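Local coordinates for protein polyketide synthase III (Ectocarpus siliculosus, PDB 4B0N) that probably acts as an acyltransferase of the chalcone/stilbene synthase family, a type III polyketide synthase linked to phlorotannin monomer biosynthesis in a brown alga, at residues 149-163 / 214-227. Sequence-based numbering, arbitrary orientation.
Sequences LNVEDISKLVVVSST and KYALMICVELSSVH. With ACD (arachidonic acid), chain D.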
ATOM      1  N   LEU A 149     -14.821 -21.182   6.608  1.00 37.88           N
ATOM      2  CA  LEU A 149     -13.590 -21.218   7.389  1.00 37.85           C
ATOM      3  C   LEU A 149     -13.770 -20.634   8.783  1.00 38.03           C
ATOM      4  O   LEU A 149     -14.841 -20.136   9.134  1.00 38.16           O
ATOM      5  CB  LEU A 149     -12.478 -20.460   6.657  1.00 37.24           C
ATOM      6  CG  LEU A 149     -11.942 -21.017   5.339  1.00 36.97           C
ATOM      7  CD1 LEU A 149     -11.193 -19.929   4.590  1.00 36.15           C
ATOM      8  CD2 LEU A 149     -11.053 -22.235   5.568  1.00 37.20           C
ATOM      9  N   ASN A 150     -12.706 -20.706   9.574  1.00 38.28           N
ATOM     10  CA  ASN A 150     -12.649 -20.046  10.867  1.00 38.84           C
ATOM     11  C   ASN A 150     -11.607 -18.933  10.843  1.00 38.63           C
ATOM     12  O   ASN A 150     -10.651 -18.990  10.066  1.00 38.49           O
ATOM     13  CB  ASN A 150     -12.325 -21.060  11.969  1.00 39.61           C
ATOM     14  CG  ASN A 150     -13.401 -22.122  12.121  1.00 40.23           C
ATOM     15  OD1 ASN A 150     -13.176 -23.290  11.812  1.00 40.75           O
ATOM     16  ND2 ASN A 150     -14.578 -21.718  12.594  1.00 40.36           N
ATOM     17  N   VAL A 151     -11.791 -17.924  11.692  1.00 38.74           N
ATOM     18  CA  VAL A 151     -10.857 -16.792  11.765  1.00 38.70           C
ATOM     19  C   VAL A 151      -9.399 -17.244  11.925  1.00 39.17           C
ATOM     20  O   VAL A 151      -8.473 -16.499  11.593  1.00 39.58           O
ATOM     21  CB  VAL A 151     -11.238 -15.781  12.876  1.00 38.65           C
ATOM     22  CG1 VAL A 151     -12.572 -15.114  12.566  1.00 38.16           C
ATOM     23  CG2 VAL A 151     -11.275 -16.453  14.244  1.00 39.25           C
ATOM     24  N   GLU A 152      -9.211 -18.466  12.420  1.00 39.53           N
ATOM     25  CA  GLU A 152      -7.887 -19.065  12.587  1.00 39.78           C
ATOM     26  C   GLU A 152      -7.206 -19.356  11.252  1.00 38.95           C
ATOM     27  O   GLU A 152      -5.984 -19.242  11.135  1.00 39.01           O
ATOM     28  CB  GLU A 152      -7.976 -20.370  13.394  1.00 40.96           C
ATOM     29  CG  GLU A 152      -8.259 -20.206  14.884  1.00 41.98           C
ATOM     30  CD  GLU A 152      -9.738 -20.074  15.205  1.00 42.24           C
ATOM     31  OE1 GLU A 152     -10.532 -20.937  14.772  1.00 42.30           O
ATOM     32  OE2 GLU A 152     -10.109 -19.109  15.905  1.00 42.41           O
ATOM     33  N   ASP A 153      -8.003 -19.724  10.252  1.00 38.05           N
ATOM     34  CA  ASP A 153      -7.490 -20.232   8.976  1.00 37.11           C
ATOM     35  C   ASP A 153      -6.921 -19.152   8.051  1.00 36.11           C
ATOM     36  O   ASP A 153      -6.315 -19.463   7.025  1.00 35.84           O
ATOM     37  CB  ASP A 153      -8.577 -21.033   8.246  1.00 37.18           C
ATOM     38  CG  ASP A 153      -9.276 -22.043   9.149  1.00 37.67           C
ATOM     39  OD1 ASP A 153      -8.604 -22.691   9.980  1.00 37.85           O
ATOM     40  OD2 ASP A 153     -10.509 -22.192   9.015  1.00 37.83           O
ATOM     41  N   ILE A 154      -7.121 -17.887   8.410  1.00 35.33           N
ATOM     42  CA  ILE A 154      -6.580 -16.776   7.631  1.00 34.39           C
ATOM     43  C   ILE A 154      -5.098 -16.594   7.955  1.00 34.29           C
ATOM     44  O   ILE A 154      -4.725 -16.430   9.119  1.00 34.57           O
ATOM     45  CB  ILE A 154      -7.374 -15.468   7.876  1.00 33.99           C
ATOM     46  CG1 ILE A 154      -8.854 -15.646   7.495  1.00 33.91           C
ATOM     47  CG2 ILE A 154      -6.749 -14.287   7.137  1.00 33.46           C
ATOM     48  CD1 ILE A 154      -9.113 -16.079   6.062  1.00 33.70           C
ATOM     49  N   SER A 155      -4.265 -16.642   6.918  1.00 33.83           N
ATOM     50  CA  SER A 155      -2.814 -16.509   7.057  1.00 33.66           C
ATOM     51  C   SER A 155      -2.313 -15.152   6.571  1.00 33.20           C
ATOM     52  O   SER A 155      -1.292 -14.647   7.048  1.00 33.31           O
ATOM     53  CB  SER A 155      -2.103 -17.615   6.277  1.00 33.72           C
ATOM     54  OG  SER A 155      -2.523 -18.896   6.702  1.00 34.16           O
ATOM     55  N   LYS A 156      -3.037 -14.576   5.613  1.00 32.51           N
ATOM     56  CA  LYS A 156      -2.657 -13.312   4.995  1.00 31.85           C
ATOM     57  C   LYS A 156      -3.825 -12.333   4.999  1.00 31.37           C
ATOM     58  O   LYS A 156      -4.962 -12.702   4.697  1.00 31.31           O
ATOM     59  CB  LYS A 156      -2.174 -13.542   3.563  1.00 31.72           C
ATOM     60  CG  LYS A 156      -1.285 -12.434   3.030  1.00 31.65           C
ATOM     61  CD  LYS A 156      -1.363 -12.323   1.520  1.00 31.62           C
ATOM     62  CE  LYS A 156      -0.342 -11.324   1.005  1.00 31.59           C
ATOM     63  NZ  LYS A 156      -0.674 -10.844  -0.363  1.00 31.73           N
ATOM     64  N   LEU A 157      -3.532 -11.084   5.346  1.00 31.05           N
ATOM     65  CA  LEU A 157      -4.533 -10.023   5.364  1.00 30.49           C
ATOM     66  C   LEU A 157      -4.075  -8.848   4.510  1.00 30.11           C
ATOM     67  O   LEU A 157      -2.977  -8.320   4.694  1.00 30.14           O
ATOM     68  CB  LEU A 157      -4.814  -9.576   6.803  1.00 30.58           C
ATOM     69  CG  LEU A 157      -5.750  -8.397   7.081  1.00 30.34           C
ATOM     70  CD1 LEU A 157      -7.152  -8.647   6.543  1.00 30.22           C
ATOM     71  CD2 LEU A 157      -5.789  -8.131   8.578  1.00 30.65           C
ATOM     72  N   VAL A 158      -4.918  -8.459   3.563  1.00 29.65           N
ATOM     73  CA  VAL A 158      -4.622  -7.335   2.694  1.00 29.46           C
ATOM     74  C   VAL A 158      -5.761  -6.328   2.769  1.00 29.40           C
ATOM     75  O   VAL A 158      -6.901  -6.643   2.412  1.00 29.63           O
ATOM     76  CB  VAL A 158      -4.400  -7.782   1.234  1.00 29.47           C
ATOM     77  CG1 VAL A 158      -4.186  -6.578   0.329  1.00 29.36           C
ATOM     78  CG2 VAL A 158      -3.216  -8.738   1.137  1.00 29.81           C
ATOM     79  N   VAL A 159      -5.448  -5.127   3.254  1.00 29.16           N
ATOM     80  CA  VAL A 159      -6.412  -4.029   3.309  1.00 28.82           C
ATOM     81  C   VAL A 159      -6.101  -3.034   2.194  1.00 28.53           C
ATOM     82  O   VAL A 159      -4.939  -2.720   1.936  1.00 28.60           O
ATOM     83  CB  VAL A 159      -6.409  -3.325   4.686  1.00 29.04           C
ATOM     84  CG1 VAL A 159      -7.340  -2.118   4.692  1.00 28.84           C
ATOM     85  CG2 VAL A 159      -6.801  -4.300   5.788  1.00 29.33           C
ATOM     86  N   VAL A 160      -7.152  -2.554   1.536  1.00 28.25           N
ATOM     87  CA  VAL A 160      -7.029  -1.634   0.410  1.00 27.94           C
ATOM     88  C   VAL A 160      -7.893  -0.394   0.644  1.00 27.95           C
ATOM     89  O   VAL A 160      -9.093  -0.508   0.909  1.00 28.01           O
ATOM     90  CB  VAL A 160      -7.443  -2.320  -0.911  1.00 27.80           C
ATOM     91  CG1 VAL A 160      -7.612  -1.302  -2.028  1.00 27.87           C
ATOM     92  CG2 VAL A 160      -6.432  -3.385  -1.308  1.00 27.72           C
ATOM     93  N   SER A 161      -7.277   0.786   0.552  1.00 27.95           N
ATOM     94  CA  SER A 161      -8.001   2.053   0.667  1.00 28.02           C
ATOM     95  C   SER A 161      -7.216   3.235   0.108  1.00 28.23           C
ATOM     96  O   SER A 161      -6.000   3.314   0.266  1.00 28.30           O
ATOM     97  CB  SER A 161      -8.386   2.340   2.122  1.00 28.00           C
ATOM     98  OG  SER A 161      -9.368   3.359   2.190  1.00 27.82           O
ATOM     99  N   SER A 162      -7.933   4.144  -0.550  1.00 28.57           N
ATOM    100  CA  SER A 162      -7.387   5.420  -1.003  1.00 28.81           C
ATOM    101  C   SER A 162      -8.025   6.575  -0.223  1.00 29.12           C
ATOM    102  O   SER A 162      -7.709   7.745  -0.453  1.00 29.33           O
ATOM    103  CB  SER A 162      -7.629   5.603  -2.506  1.00 28.70           C
ATOM    104  OG  SER A 162      -6.930   4.634  -3.265  1.00 28.40           O
ATOM    105  N   THR A 163      -8.923   6.238   0.698  1.00 29.39           N
ATOM    106  CA  THR A 163      -9.633   7.241   1.497  1.00 29.98           C
ATOM    107  C   THR A 163      -9.262   7.190   2.986  1.00 30.11           C
ATOM    108  O   THR A 163      -9.802   7.955   3.793  1.00 30.26           O
ATOM    109  CB  THR A 163     -11.164   7.109   1.345  1.00 30.12           C
ATOM    110  OG1 THR A 163     -11.565   5.765   1.644  1.00 29.91           O
ATOM    111  CG2 THR A 163     -11.596   7.474  -0.071  1.00 30.36           C
ATOM    112  N   LYS A 214      -2.957 -22.729   2.148  1.00 36.32           N
ATOM    113  CA  LYS A 214      -3.192 -21.541   2.972  1.00 36.16           C
ATOM    114  C   LYS A 214      -4.297 -20.614   2.437  1.00 35.55           C
ATOM    115  O   LYS A 214      -4.757 -20.767   1.305  1.00 35.39           O
ATOM    116  CB  LYS A 214      -1.874 -20.789   3.217  1.00 36.50           C
ATOM    117  CG  LYS A 214      -0.782 -21.674   3.810  1.00 37.35           C
ATOM    118  CD  LYS A 214       0.277 -20.884   4.559  1.00 37.76           C
ATOM    119  CE  LYS A 214       1.172 -21.820   5.361  1.00 38.67           C
ATOM    120  NZ  LYS A 214       2.024 -21.095   6.348  1.00 39.13           N
ATOM    121  N   TYR A 215      -4.724 -19.666   3.270  1.00 35.29           N
ATOM    122  CA  TYR A 215      -5.867 -18.806   2.963  1.00 34.90           C
ATOM    123  C   TYR A 215      -5.570 -17.322   3.185  1.00 34.57           C
ATOM    124  O   TYR A 215      -4.987 -16.939   4.203  1.00 34.77           O
ATOM    125  CB  TYR A 215      -7.081 -19.221   3.801  1.00 35.18           C
ATOM    126  CG  TYR A 215      -7.621 -20.597   3.482  1.00 35.40           C
ATOM    127  CD1 TYR A 215      -8.430 -20.806   2.365  1.00 35.31           C
ATOM    128  CD2 TYR A 215      -7.334 -21.689   4.302  1.00 35.83           C
ATOM    129  CE1 TYR A 215      -8.934 -22.062   2.070  1.00 35.65           C
ATOM    130  CE2 TYR A 215      -7.832 -22.952   4.013  1.00 36.13           C
ATOM    131  CZ  TYR A 215      -8.631 -23.130   2.896  1.00 36.10           C
ATOM    132  OH  TYR A 215      -9.135 -24.372   2.591  1.00 36.38           O
ATOM    133  N   ALA A 216      -5.990 -16.492   2.231  1.00 33.95           N
ATOM    134  CA  ALA A 216      -5.747 -15.054   2.278  1.00 33.33           C
ATOM    135  C   ALA A 216      -7.051 -14.265   2.203  1.00 33.08           C
ATOM    136  O   ALA A 216      -7.974 -14.644   1.478  1.00 33.07           O
ATOM    137  CB  ALA A 216      -4.812 -14.640   1.151  1.00 33.00           C
ATOM    138  N   LEU A 217      -7.111 -13.165   2.953  1.00 32.83           N
ATOM    139  CA  LEU A 217      -8.293 -12.307   3.006  1.00 32.58           C
ATOM    140  C   LEU A 217      -7.994 -10.915   2.448  1.00 32.19           C
ATOM    141  O   LEU A 217      -7.159 -10.186   2.980  1.00 32.07           O
ATOM    142  CB  LEU A 217      -8.817 -12.222   4.448  1.00 32.84           C
ATOM    143  CG  LEU A 217      -9.978 -11.290   4.826  1.00 32.84           C
ATOM    144  CD1 LEU A 217     -11.274 -11.667   4.119  1.00 32.77           C
ATOM    145  CD2 LEU A 217     -10.173 -11.289   6.335  1.00 32.90           C
ATOM    146  N   MET A 218      -8.680 -10.559   1.366  1.00 32.20           N
ATOM    147  CA  MET A 218      -8.507  -9.258   0.729  1.00 32.16           C
ATOM    148  C   MET A 218      -9.739  -8.396   0.980  1.00 32.17           C
ATOM    149  O   MET A 218     -10.858  -8.796   0.657  1.00 31.97           O
ATOM    150  CB  MET A 218      -8.245  -9.425  -0.775  1.00 32.06           C
ATOM    151  CG  MET A 218      -7.770  -8.164  -1.483  1.00 31.96           C
ATOM    152  SD  MET A 218      -9.114  -7.121  -2.082  1.00 32.07           S
ATOM    153  CE  MET A 218      -9.602  -8.008  -3.559  1.00 31.87           C
ATOM    154  N   ILE A 219      -9.526  -7.221   1.565  1.00 32.39           N
ATOM    155  CA  ILE A 219     -10.627  -6.333   1.940  1.00 32.68           C
ATOM    156  C   ILE A 219     -10.451  -4.940   1.355  1.00 32.76           C
ATOM    157  O   ILE A 219      -9.445  -4.273   1.602  1.00 32.86           O
ATOM    158  CB  ILE A 219     -10.785  -6.211   3.475  1.00 32.84           C
ATOM    159  CG1 ILE A 219     -10.766  -7.593   4.133  1.00 33.24           C
ATOM    160  CG2 ILE A 219     -12.072  -5.470   3.820  1.00 32.82           C
ATOM    161  CD1 ILE A 219     -10.760  -7.570   5.645  1.00 33.73           C
ATOM    162  N   CYS A 220     -11.440  -4.513   0.577  1.00 33.04           N
ATOM    163  CA  CYS A 220     -11.511  -3.140   0.096  1.00 33.19           C
ATOM    164  C   CYS A 220     -12.484  -2.337   0.943  1.00 33.36           C
ATOM    165  O   CYS A 220     -13.644  -2.719   1.114  1.00 33.69           O
ATOM    166  CB  CYS A 220     -11.926  -3.099  -1.368  1.00 33.23           C
ATOM    167  SG  CYS A 220     -10.660  -3.765  -2.463  1.00 33.75           S
ATOM    168  N   VAL A 221     -11.992  -1.232   1.484  1.00 33.03           N
ATOM    169  CA  VAL A 221     -12.805  -0.348   2.297  1.00 32.89           C
ATOM    170  C   VAL A 221     -12.614   1.067   1.795  1.00 32.77           C
ATOM    171  O   VAL A 221     -11.499   1.472   1.460  1.00 32.48           O
ATOM    172  CB  VAL A 221     -12.453  -0.451   3.800  1.00 33.06           C
ATOM    173  CG1 VAL A 221     -10.995  -0.084   4.056  1.00 32.98           C
ATOM    174  CG2 VAL A 221     -13.392   0.408   4.638  1.00 33.16           C
ATOM    175  N   GLU A 222     -13.710   1.810   1.734  1.00 33.20           N
ATOM    176  CA  GLU A 222     -13.670   3.171   1.237  1.00 33.25           C
ATOM    177  C   GLU A 222     -14.733   4.037   1.887  1.00 33.47           C
ATOM    178  O   GLU A 222     -15.890   3.630   2.010  1.00 33.59           O
ATOM    179  CB  GLU A 222     -13.837   3.173  -0.277  1.00 33.17           C
ATOM    180  CG  GLU A 222     -12.825   4.048  -0.982  1.00 33.28           C
ATOM    181  CD  GLU A 222     -11.449   3.410  -1.080  1.00 33.05           C
ATOM    182  OE1 GLU A 222     -11.329   2.324  -1.686  1.00 32.81           O
ATOM    183  OE2 GLU A 222     -10.484   4.007  -0.561  1.00 32.78           O
ATOM    184  N   LEU A 223     -14.321   5.227   2.314  1.00 33.74           N
ATOM    185  CA  LEU A 223     -15.221   6.213   2.905  1.00 33.91           C
ATOM    186  C   LEU A 223     -14.931   7.596   2.336  1.00 34.09           C
ATOM    187  O   LEU A 223     -14.197   8.381   2.941  1.00 34.24           O
ATOM    188  CB  LEU A 223     -15.078   6.242   4.432  1.00 33.82           C
ATOM    189  CG  LEU A 223     -15.797   5.222   5.314  1.00 33.79           C
ATOM    190  CD1 LEU A 223     -15.102   3.870   5.311  1.00 33.73           C
ATOM    191  CD2 LEU A 223     -15.853   5.770   6.726  1.00 33.94           C
ATOM    192  N   SER A 224     -15.501   7.887   1.170  1.00 34.12           N
ATOM    193  CA  SER A 224     -15.361   9.211   0.561  1.00 34.33           C
ATOM    194  C   SER A 224     -16.262  10.274   1.211  1.00 34.79           C
ATOM    195  O   SER A 224     -16.152  11.461   0.894  1.00 35.02           O
ATOM    196  CB  SER A 224     -15.563   9.149  -0.963  1.00 34.25           C
ATOM    197  OG  SER A 224     -16.713   8.406  -1.321  1.00 33.94           O
ATOM    198  N   SER A 225     -17.132   9.853   2.132  1.00 34.98           N
ATOM    199  CA  SER A 225     -18.026  10.780   2.838  1.00 35.65           C
ATOM    200  C   SER A 225     -17.333  11.533   3.973  1.00 35.79           C
ATOM    201  O   SER A 225     -17.956  12.339   4.667  1.00 35.92           O
ATOM    202  CB  SER A 225     -19.263  10.053   3.380  1.00 35.77           C
ATOM    203  OG  SER A 225     -18.952   9.284   4.531  1.00 35.54           O
ATOM    204  N   VAL A 226     -16.050  11.260   4.167  1.00 35.92           N
ATOM    205  CA  VAL A 226     -15.286  11.938   5.204  1.00 36.45           C
ATOM    206  C   VAL A 226     -14.375  12.997   4.584  1.00 36.71           C
ATOM    207  O   VAL A 226     -13.726  13.759   5.297  1.00 36.60           O
ATOM    208  CB  VAL A 226     -14.457  10.954   6.058  1.00 36.39           C
ATOM    209  CG1 VAL A 226     -14.407  11.444   7.494  1.00 36.53           C
ATOM    210  CG2 VAL A 226     -15.059   9.557   6.023  1.00 36.38           C
ATOM    211  N   HIS A 227     -14.351  13.046   3.252  1.00 37.15           N
ATOM    212  CA  HIS A 227     -13.483  13.966   2.513  1.00 37.68           C
ATOM    213  C   HIS A 227     -14.225  15.035   1.751  1.00 38.24           C
ATOM    214  O   HIS A 227     -13.655  15.682   0.868  1.00 38.78           O
ATOM    215  CB  HIS A 227     -12.573  13.187   1.567  1.00 37.58           C
ATOM    216  CG  HIS A 227     -11.649  12.227   2.270  1.00 37.45           C
ATOM    217  ND1 HIS A 227     -10.578  12.639   2.970  1.00 37.55           N
ATOM    218  CD2 HIS A 227     -11.671  10.837   2.361  1.00 37.37           C
ATOM    219  CE1 HIS A 227      -9.947  11.571   3.490  1.00 37.60           C
ATOM    220  NE2 HIS A 227     -10.615  10.468   3.113  1.00 37.39           N
TER
HETATM  221  C1  ACD D1416     -11.364   7.846  -9.396  0.50 23.54           C
HETATM  222  C2  ACD D1416     -10.262   7.658  -8.376  0.50 23.41           C
HETATM  223  C3  ACD D1416     -10.836   7.787  -6.968  0.50 23.15           C
HETATM  224  C4  ACD D1416      -9.832   8.436  -6.023  0.50 22.89           C
HETATM  225  C5  ACD D1416     -10.536   8.938  -4.785  0.50 22.63           C
HETATM  226  C6  ACD D1416      -9.856   9.565  -3.828  0.50 22.29           C
HETATM  227  C7  ACD D1416     -10.582  10.046  -2.594  0.50 22.03           C
HETATM  228  C8  ACD D1416     -11.210  11.401  -2.809  0.50 21.82           C
HETATM  229  C9  ACD D1416     -12.283  11.737  -2.095  0.50 21.65           C
HETATM  230  C10 ACD D1416     -12.933  13.089  -2.278  0.50 21.55           C
HETATM  231  C11 ACD D1416     -14.347  12.924  -2.773  0.50 21.41           C
HETATM  232  C12 ACD D1416     -15.344  13.570  -2.175  0.50 21.36           C
HETATM  233  C13 ACD D1416     -16.755  13.399  -2.687  0.50 21.44           C
HETATM  234  C14 ACD D1416     -17.704  13.092  -1.552  0.50 21.57           C
HETATM  235  C15 ACD D1416     -18.955  12.730  -1.826  0.50 21.69           C
HETATM  236  C16 ACD D1416     -19.929  12.419  -0.715  0.50 21.75           C
HETATM  237  C17 ACD D1416     -20.690  13.688  -0.349  0.50 21.97           C
HETATM  238  C18 ACD D1416     -22.137  13.661  -0.827  0.50 22.05           C
HETATM  239  C19 ACD D1416     -22.536  15.032  -1.356  0.50 22.22           C
HETATM  240  C20 ACD D1416     -24.027  15.116  -1.594  0.50 22.33           C
HETATM  241  O1  ACD D1416     -11.459   7.030 -10.341  0.50 23.54           O
HETATM  242  O   HOH W   1      -4.132 -20.675   5.721  1.00 20.51           O
HETATM  243  O   HOH W   2      -8.247   2.377  -3.101  1.00 20.31           O
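E222 reaches across to the residues just past strand 154-161, where its OE2 accepts the S162 backbone N at 2.6 Å through the syn lone pair and T163 OG1 at 3.0 Å on the anti side. A bend at chi2 (77°) turns the E222 carboxylate back to these donors, while its OE1 is bound by S367. With chi1 at 54°, T163 OG1 lies between its own backbone N and carbonyl carbon, from where it also accepts the L223 backbone N at 2.9 Å. Next to it, H227 NE2 donates to T163 O at 2.7 Å, nearly straight (175°) and with the oxygen in the imidazole plane.

From V160 back to S155 the strands pair in parallel: L217 N, I219 N and V221 N donate to K156 O, V158 O and V160 O, and Y215 O, L217 O and I219 O accept S155 N, V158 N and V160 N. On one face L157 packs on L217 and I219, its CD1 3.9 Å from I219 CD1; L157 and I219 meet helix 170-177, and I219 also touches helix 121-146. V160 meets C220 SG on the other face, which helix 196-210 covers. At the far end L149 CD2 lies over one face of the Y215 ring, 3.8 Å from its centroid, a CH-pi contact, and a water joins D153 O, S155 OG and Y215 N.

These are neighbouring inner strands of the N-terminal thiolase-fold sheet. T163 CG2 is 3.7 Å from arachidonic acid C7. The bonds to E222 and from H227 probably hold the T163 segment, which lines the arachidonic acid pocket, against strand 215-223 and the loop that follows it.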